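Local coordinates for phosphinothricin N-acetyltransferase (Brucella ovis, PDB 5DWM), which probably transfers an acyl group, likely acetyl from acetyl-CoA, as a member of the GNAT family of N-acetyltransferases, at residues 10-15 and 107-112. Numbering follows the deposited sequence. Where two conformers were deposited one is given.
Sequences PVIRDF and KLLLRE
I12 reaches from strand 11-14, outermost in the sheet of this chain, onto helix 105-119 and meets three of its side chains with two branches. Its CG1 lies anti to the carbonyl carbon (chi1 -54°), and chi2, -56°, turns CD1 onto neighbouring leucines, 3.8 Å from L108 CB and 3.8 Å from L109 CD2. I12 lies at a slant to both leucines; it touches L108 near the root of the side chain, but L109 at CG and one methyl. The other branch, CG2, rests 3.9 Å from E112 CG, against the aliphatic part of the glutamate, the two side chains running antiparallel alongside each other. E112 lies one helical turn beyond L108, so I12 bridges successive turns. Two residues before I12, P10 also faces the helix: its CG approaches L108 CD1 to 3.7 Å, ring and leucine crossing at about a right angle. The contact is van der Waals packing, the axes of strand 11-14 and helical segment 107-112 making an angle of 45°. L109 also packs on I96 of strand 89-96; I96 and K107 are acetyl-CoA-binding residues, although this chain carries no ligand. I12 also touches A65 of strand 62-67, the sheet neighbour of 11-14, while a D14–R116 salt bridge ties the strand to the same helix further along and helix 136-144 receives K107 and L110.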
loop_
_atom_site.group_PDB
_atom_site.type_symbol
_atom_site.label_atom_id
_atom_site.label_comp_id
_atom_site.label_asym_id
_atom_site.label_seq_id
_atom_site.Cartn_x
_atom_site.Cartn_y
_atom_site.Cartn_z
ATOM N N PRO A 10 -23.709 11.969 19.811
ATOM C CA PRO A 10 -22.723 10.883 19.743
ATOM C C PRO A 10 -21.538 11.088 20.678
ATOM O O PRO A 10 -21.056 12.203 20.886
ATOM C CB PRO A 10 -22.254 10.934 18.279
ATOM C CG PRO A 10 -22.828 12.222 17.695
ATOM C CD PRO A 10 -23.478 12.994 18.783
ATOM N N VAL A 11 -21.066 9.980 21.250
ATOM C CA VAL A 11 -19.877 9.949 22.095
ATOM C C VAL A 11 -18.846 9.032 21.446
ATOM O O VAL A 11 -19.197 7.957 20.947
ATOM C CB VAL A 11 -20.223 9.433 23.506
ATOM C CG1 VAL A 11 -19.005 9.483 24.415
ATOM C CG2 VAL A 11 -21.364 10.235 24.100
ATOM N N ILE A 12 -17.571 9.439 21.466
ATOM C CA ILE A 12 -16.470 8.614 20.965
ATOM C C ILE A 12 -15.841 7.865 22.136
ATOM O O ILE A 12 -15.502 8.474 23.161
ATOM C CB ILE A 12 -15.413 9.469 20.240
ATOM C CG1 ILE A 12 -16.045 10.330 19.137
ATOM C CG2 ILE A 12 -14.307 8.583 19.666
ATOM C CD1 ILE A 12 -16.833 9.562 18.119
ATOM N N ARG A 13 -15.661 6.549 21.982
ATOM C CA ARG A 13 -15.032 5.740 23.021
ATOM C C ARG A 13 -14.225 4.625 22.374
ATOM O O ARG A 13 -14.348 4.356 21.177
ATOM C CB ARG A 13 -16.063 5.140 23.984
ATOM C CG ARG A 13 -17.018 4.161 23.311
ATOM C CD ARG A 13 -17.831 3.367 24.328
ATOM N NE ARG A 13 -18.926 2.634 23.696
ATOM C CZ ARG A 13 -18.777 1.478 23.054
ATOM N NH1 ARG A 13 -17.574 0.924 22.957
ATOM N NH2 ARG A 13 -19.828 0.874 22.508
ATOM N N ASP A 14 -13.407 3.958 23.188
ATOM C CA ASP A 14 -12.654 2.812 22.699
ATOM C C ASP A 14 -13.585 1.664 22.331
ATOM O O ASP A 14 -14.579 1.397 23.013
ATOM C CB ASP A 14 -11.691 2.305 23.770
ATOM C CG ASP A 14 -10.477 3.199 23.951
ATOM O OD1 ASP A 14 -10.000 3.792 22.961
ATOM O OD2 ASP A 14 -9.987 3.288 25.092
ATOM N N PHE A 15 -13.227 0.961 21.260
ATOM C CA PHE A 15 -13.877 -0.285 20.894
ATOM C C PHE A 15 -13.753 -1.316 22.012
ATOM O O PHE A 15 -12.733 -1.389 22.708
ATOM C CB PHE A 15 -13.177 -0.808 19.636
ATOM C CG PHE A 15 -13.364 -2.278 19.369
ATOM C CD1 PHE A 15 -12.440 -3.211 19.824
ATOM C CD2 PHE A 15 -14.430 -2.727 18.606
ATOM C CE1 PHE A 15 -12.602 -4.567 19.560
ATOM C CE2 PHE A 15 -14.593 -4.085 18.333
ATOM C CZ PHE A 15 -13.675 -5.000 18.811
ATOM N N LYS A 107 -16.319 13.076 11.307
ATOM C CA LYS A 107 -15.407 14.093 11.822
ATOM C C LYS A 107 -15.088 13.862 13.293
ATOM O O LYS A 107 -13.936 14.019 13.713
ATOM C CB LYS A 107 -15.991 15.487 11.605
ATOM C CG LYS A 107 -16.018 15.924 10.159
ATOM C CD LYS A 107 -16.650 17.287 9.988
ATOM C CE LYS A 107 -18.174 17.211 10.041
ATOM N NZ LYS A 107 -18.811 18.529 9.749
ATOM N N LEU A 108 -16.097 13.501 14.098
ATOM C CA LEU A 108 -15.831 13.212 15.506
ATOM C C LEU A 108 -14.851 12.062 15.649
ATOM O O LEU A 108 -13.922 12.127 16.464
ATOM C CB LEU A 108 -17.125 12.870 16.246
ATOM C CG LEU A 108 -18.131 13.976 16.487
ATOM C CD1 LEU A 108 -19.358 13.375 17.176
ATOM C CD2 LEU A 108 -17.501 15.092 17.327
ATOM N N LEU A 109 -15.038 11.005 14.853
ATOM C CA LEU A 109 -14.167 9.839 14.931
ATOM C C LEU A 109 -12.754 10.186 14.493
ATOM O O LEU A 109 -11.782 9.819 15.159
ATOM C CB LEU A 109 -14.723 8.710 14.055
ATOM C CG LEU A 109 -15.833 7.883 14.689
ATOM C CD1 LEU A 109 -16.541 7.027 13.652
ATOM C CD2 LEU A 109 -15.282 7.022 15.799
ATOM N N LEU A 110 -12.624 10.875 13.356
ATOM C CA LEU A 110 -11.298 11.132 12.802
ATOM C C LEU A 110 -10.527 12.125 13.663
ATOM O O LEU A 110 -9.317 11.968 13.857
ATOM C CB LEU A 110 -11.407 11.606 11.351
ATOM C CG LEU A 110 -10.118 11.852 10.567
ATOM C CD1 LEU A 110 -9.179 10.642 10.625
ATOM C CD2 LEU A 110 -10.447 12.210 9.120
ATOM N N ARG A 111 -11.213 13.134 14.211
ATOM C CA ARG A 111 -10.532 14.047 15.122
ATOM C C ARG A 111 -9.917 13.291 16.293
ATOM O O ARG A 111 -8.754 13.524 16.654
ATOM C CB ARG A 111 -11.489 15.135 15.610
ATOM C CG ARG A 111 -10.861 16.039 16.649
ATOM C CD ARG A 111 -11.618 17.346 16.800
ATOM N NE ARG A 111 -11.585 18.131 15.572
ATOM C CZ ARG A 111 -12.658 18.435 14.850
ATOM N NH1 ARG A 111 -13.860 18.028 15.241
ATOM N NH2 ARG A 111 -12.532 19.156 13.743
ATOM N N GLU A 112 -10.668 12.359 16.886
ATOM C CA GLU A 112 -10.132 11.626 18.029
ATOM C C GLU A 112 -9.051 10.641 17.597
ATOM O O GLU A 112 -8.055 10.454 18.309
ATOM C CB GLU A 112 -11.259 10.944 18.808
ATOM C CG GLU A 112 -10.814 10.213 20.075
ATOM C CD GLU A 112 -10.160 11.122 21.107
ATOM O OE1 GLU A 112 -9.380 10.610 21.944
ATOM O OE2 GLU A 112 -10.420 12.343 21.080
#